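Local structure of transcriptional regulator (Streptococcus dysgalactiae, 6W1A) at the interface of chains A and B. The protein binds DNA through an N-terminal helix-turn-helix domain and acts as the receptor for SHP pheromone peptides, regulating transcription in response to them. Sequence-based numbering; all coordinates share one arbitrary frame. Chains: chain A/B, Transcriptional regulator.

Contact 1: the interface of chains A and B. Residues chain A 60, 142, 177, 179; chain B 60, 176-177.
B:Gln176 reaches across to A:Thr179 and A:Tyr142, and it buries more surface than any other residue of this patch, 77 Å². Its backbone carbonyl O accepts a hydrogen bond from the hydroxyl OG1 of A:Thr179 at 3.1 Å, the donor lying in the carbonyl plane. The same OG1 has a second acceptor 2.9 Å away, the side-chain oxygen OD1 of A:Asn177, so its one hydrogen must be shared or alternate between the two. That OD1 also takes the backbone N of A:Thr179, in the manner of a helix cap, which should limit rotation of the amide. With CG opposite the backbone N (chi1 -170°), B:Gln176 lays this methylene over one face of the A:Tyr142 ring, toward the rim, 3.9 Å from CZ. The bend at chi2 turns the amide away, OE1 coming near CG2 of A:Thr179. The apolar stem suits packing on tyrosine, while the main chain supplies the acceptor.

Asp60 and Asn177 pair twice, with different geometry. A:Asp60 sets its carboxylate OD1 beside CB of B:Asn177, planes 66° apart; in the other copy, ND2 of A:Asn177 makes a weak hydrogen bond to OD2 of B:Asp60, at 3.1 Å. The two asparagine amides meet crossed, planes 86° apart. The aspartates' like charges may disfavour each other, which nearby amides could temper.

The site joins helix 59-66, the start of helix 142-150 and the loop leading into helix 179-197.

Contact 2: the interface of chains A and B. Residues chain A 221-222, 225, 254, 257, 259; chain B 221, 225, 253.
B:Phe221 pushes its ring into chain A between A:Tyr222 and A:Leu257 and buries 84 Å², the largest share of this patch. This is the tightly packed part. CB of A:Tyr222 covers one face of the ring, 3.9 Å from its centroid, and the methyl CD1 of A:Leu257 lies over the opposite face, toward the rim. The phenol ring of A:Tyr222 stands nearly upright to the phenylalanine, planes 79° apart in an edge-to-face pair. CG of A:Tyr222 is anti to its backbone N (chi1 163°), which points the tyrosine's edge, at CD2, toward the phenylalanine ring near CE1 and CZ while CB stays over the face. Farther out on the ring, CE1 meets the edge of A:Phe254 at CE1, 3.7 Å away, and CZ rests 3.5 Å from the methylene CG of A:Glu259. A flat, wholly apolar side chain suits such a slot, where both faces and the rim find carbon partners.

At the base of the ring the two copies meet directly, CB of A:Phe221 lying 3.4 Å from CB of B:Phe221, as expected close to a two-fold axis.

Packing is sparser round A:Leu257, which hides 42 Å². Its branched end spans B:Thr225 and B:Ile253, CD2 lying 3.8 Å from CD1 of B:Ile253. B:Thr225 turns its hydroxyl OG1 back to the carbonyl O of B:Phe221, 2.8 Å away, a bond within its own helix that lets threonine sit beside leucine methyls.

The patch lies in the C-terminal domain, where the starts of helices 221-237 from both chains meet and the end of helix 242-256 and its following loop close over them.

Contact 1: the interface of chains A and B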
loop_
_atom_site.group_PDB
_atom_site.type_symbol
_atom_site.label_atom_id
_atom_site.label_comp_id
_atom_site.label_asym_id
_atom_site.label_seq_id
_atom_site.Cartn_x
_atom_site.Cartn_y
_atom_site.Cartn_z
ATOM N N ASP A 60 11.543 -2.441 0.530
ATOM C CA ASP A 60 10.412 -2.626 1.435
ATOM C C ASP A 60 10.116 -4.106 1.660
ATOM O O ASP A 60 9.892 -4.528 2.800
ATOM C CB ASP A 60 9.172 -1.907 0.906
ATOM C CG ASP A 60 8.062 -1.813 1.953
ATOM O OD1 ASP A 60 6.990 -2.428 1.761
ATOM O OD2 ASP A 60 8.267 -1.127 2.976
ATOM N N TYR A 142 5.016 8.227 7.944
ATOM C CA TYR A 142 4.072 7.274 8.519
ATOM C C TYR A 142 3.926 7.479 10.021
ATOM O O TYR A 142 2.813 7.433 10.559
ATOM C CB TYR A 142 4.530 5.848 8.213
ATOM C CG TYR A 142 3.592 4.762 8.684
ATOM C CD1 TYR A 142 2.474 4.418 7.941
ATOM C CD2 TYR A 142 3.840 4.062 9.856
ATOM C CE1 TYR A 142 1.618 3.415 8.360
ATOM C CE2 TYR A 142 2.990 3.061 10.285
ATOM C CZ TYR A 142 1.881 2.739 9.533
ATOM O OH TYR A 142 1.028 1.741 9.952
ATOM N N ASN A 177 4.738 2.755 -3.308
ATOM C CA ASN A 177 4.130 2.485 -2.007
ATOM C C ASN A 177 3.264 3.694 -1.670
ATOM O O ASN A 177 3.764 4.715 -1.190
ATOM C CB ASN A 177 5.198 2.237 -0.946
ATOM C CG ASN A 177 4.613 1.876 0.402
ATOM O OD1 ASN A 177 3.407 1.972 0.619
ATOM N ND2 ASN A 177 5.471 1.444 1.318
ATOM N N THR A 179 0.977 3.874 0.649
ATOM C CA THR A 179 0.350 3.685 1.952
ATOM C C THR A 179 0.196 5.010 2.693
ATOM O O THR A 179 -0.841 5.263 3.319
ATOM C CB THR A 179 1.184 2.706 2.783
ATOM O OG1 THR A 179 1.073 1.389 2.229
ATOM C CG2 THR A 179 0.731 2.690 4.245
ATOM N N ASP B 60 11.818 2.854 3.725
ATOM C CA ASP B 60 11.161 3.097 2.445
ATOM C C ASP B 60 10.995 4.589 2.181
ATOM O O ASP B 60 11.287 5.065 1.079
ATOM C CB ASP B 60 9.807 2.386 2.399
ATOM C CG ASP B 60 9.194 2.382 1.003
ATOM O OD1 ASP B 60 9.814 1.816 0.076
ATOM O OD2 ASP B 60 8.090 2.943 0.834
ATOM N N GLN B 176 1.934 -3.246 6.822
ATOM C CA GLN B 176 2.111 -1.833 6.516
ATOM C C GLN B 176 2.063 -1.539 5.031
ATOM O O GLN B 176 1.638 -0.447 4.647
ATOM C CB GLN B 176 3.432 -1.307 7.089
ATOM C CG GLN B 176 3.592 0.229 7.021
ATOM C CD GLN B 176 4.276 0.710 5.739
ATOM O OE1 GLN B 176 3.624 1.187 4.808
ATOM N NE2 GLN B 176 5.599 0.594 5.697
ATOM N N ASN B 177 2.417 -2.499 4.187
ATOM C CA ASN B 177 2.369 -2.329 2.738
ATOM C C ASN B 177 1.496 -3.431 2.151
ATOM O O ASN B 177 1.923 -4.585 2.059
ATOM C CB ASN B 177 3.765 -2.350 2.138
ATOM C CG ASN B 177 3.749 -2.102 0.651
ATOM O OD1 ASN B 177 3.801 -0.960 0.208
ATOM N ND2 ASN B 177 3.653 -3.176 -0.133
#

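Contact 2: the interface of chains A and B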
loop_
_atom_site.group_PDB
_atom_site.type_symbol
_atom_site.label_atom_id
_atom_site.label_comp_id
_atom_site.label_asym_id
_atom_site.label_seq_id
_atom_site.Cartn_x
_atom_site.Cartn_y
_atom_site.Cartn_z
ATOM N N PHE A 221 -11.392 2.792 -3.852
ATOM C CA PHE A 221 -12.847 2.874 -3.854
ATOM C C PHE A 221 -13.385 3.197 -2.463
ATOM O O PHE A 221 -14.352 3.952 -2.334
ATOM C CB PHE A 221 -13.448 1.580 -4.398
ATOM C CG PHE A 221 -13.606 1.568 -5.891
ATOM C CD1 PHE A 221 -12.797 2.358 -6.693
ATOM C CD2 PHE A 221 -14.562 0.762 -6.495
ATOM C CE1 PHE A 221 -12.941 2.349 -8.073
ATOM C CE2 PHE A 221 -14.716 0.748 -7.874
ATOM C CZ PHE A 221 -13.904 1.541 -8.664
ATOM N N TYR A 222 -12.755 2.663 -1.412
ATOM C CA TYR A 222 -13.212 2.947 -0.055
ATOM C C TYR A 222 -13.175 4.441 0.237
ATOM O O TYR A 222 -14.147 5.013 0.745
ATOM C CB TYR A 222 -12.363 2.196 0.972
ATOM C CG TYR A 222 -12.521 2.770 2.367
ATOM C CD1 TYR A 222 -11.501 3.504 2.966
ATOM C CD2 TYR A 222 -13.713 2.610 3.071
ATOM C CE1 TYR A 222 -11.658 4.042 4.235
ATOM C CE2 TYR A 222 -13.876 3.141 4.336
ATOM C CZ TYR A 222 -12.849 3.856 4.913
ATOM O OH TYR A 222 -13.022 4.385 6.175
ATOM N N THR A 225 -16.087 6.188 -1.699
ATOM C CA THR A 225 -17.484 6.115 -1.268
ATOM C C THR A 225 -17.722 6.964 -0.025
ATOM O O THR A 225 -18.730 7.675 0.054
ATOM C CB THR A 225 -17.942 4.669 -1.015
ATOM O OG1 THR A 225 -17.669 4.292 0.339
ATOM C CG2 THR A 225 -17.289 3.687 -1.966
ATOM N N PHE A 254 -21.946 0.511 1.044
ATOM C CA PHE A 254 -21.620 -0.240 2.249
ATOM C C PHE A 254 -22.509 -1.469 2.379
ATOM O O PHE A 254 -22.045 -2.542 2.783
ATOM C CB PHE A 254 -21.770 0.652 3.478
ATOM C CG PHE A 254 -20.764 1.761 3.548
ATOM C CD1 PHE A 254 -19.493 1.599 3.016
ATOM C CD2 PHE A 254 -21.088 2.968 4.149
ATOM C CE1 PHE A 254 -18.563 2.620 3.084
ATOM C CE2 PHE A 254 -20.165 3.993 4.215
ATOM C CZ PHE A 254 -18.899 3.817 3.683
ATOM N N LEU A 257 -21.547 -4.302 -0.256
ATOM C CA LEU A 257 -20.240 -4.905 -0.029
ATOM C C LEU A 257 -20.117 -5.561 1.339
ATOM O O LEU A 257 -19.010 -5.950 1.728
ATOM C CB LEU A 257 -19.138 -3.861 -0.213
ATOM C CG LEU A 257 -18.989 -3.311 -1.634
ATOM C CD1 LEU A 257 -17.923 -2.230 -1.682
ATOM C CD2 LEU A 257 -18.671 -4.425 -2.624
ATOM N N GLU A 259 -20.081 -4.367 4.260
ATOM C CA GLU A 259 -19.391 -3.580 5.282
ATOM C C GLU A 259 -20.415 -3.075 6.292
ATOM O O GLU A 259 -20.860 -1.924 6.263
ATOM C CB GLU A 259 -18.613 -2.436 4.646
ATOM C CG GLU A 259 -17.563 -2.892 3.644
ATOM C CD GLU A 259 -16.410 -3.624 4.304
ATOM O OE1 GLU A 259 -15.793 -3.051 5.227
ATOM O OE2 GLU A 259 -16.125 -4.775 3.902
ATOM N N PHE B 221 -12.015 -1.968 -1.565
ATOM C CA PHE B 221 -13.377 -1.900 -2.088
ATOM C C PHE B 221 -13.425 -2.164 -3.590
ATOM O O PHE B 221 -14.369 -2.791 -4.085
ATOM C CB PHE B 221 -13.990 -0.537 -1.771
ATOM C CG PHE B 221 -14.637 -0.457 -0.422
ATOM C CD1 PHE B 221 -15.636 0.472 -0.177
ATOM C CD2 PHE B 221 -14.245 -1.302 0.605
ATOM C CE1 PHE B 221 -16.236 0.556 1.067
ATOM C CE2 PHE B 221 -14.840 -1.226 1.849
ATOM C CZ PHE B 221 -15.839 -0.296 2.081
ATOM N N THR B 225 -15.559 -5.011 -5.199
ATOM C CA THR B 225 -16.663 -4.721 -6.106
ATOM C C THR B 225 -16.573 -5.546 -7.382
ATOM O O THR B 225 -17.580 -6.103 -7.831
ATOM C CB THR B 225 -16.690 -3.231 -6.442
ATOM O OG1 THR B 225 -16.921 -2.475 -5.246
ATOM C CG2 THR B 225 -17.792 -2.932 -7.455
ATOM N N ILE B 253 -22.377 0.416 -7.882
ATOM C CA ILE B 253 -21.205 0.950 -7.198
ATOM C C ILE B 253 -20.343 1.747 -8.171
ATOM O O ILE B 253 -19.901 2.863 -7.865
ATOM C CB ILE B 253 -20.419 -0.189 -6.528
ATOM C CG1 ILE B 253 -21.264 -0.804 -5.407
ATOM C CG2 ILE B 253 -19.081 0.322 -5.995
ATOM C CD1 ILE B 253 -20.726 -2.114 -4.854
#

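About 23 Å separates the C-alpha centres of contact 1 and contact 2, and they share no residue or helix. They are nevertheless parts of one two-fold symmetric interface, and each has a twin with the chains exchanged. Contact 1 is largely polar and brings Asp60 of the helix-turn-helix range together with residues of the C-terminal domain range, whereas contact 2 is apolar and lies wholly in the latter. Their separation suggests that the dimer is fastened at more than one level, with contact 2 supplying hydrophobic burial. Contact 1 may influence how the helix-turn-helix domains are placed, though the structure alone does not show this.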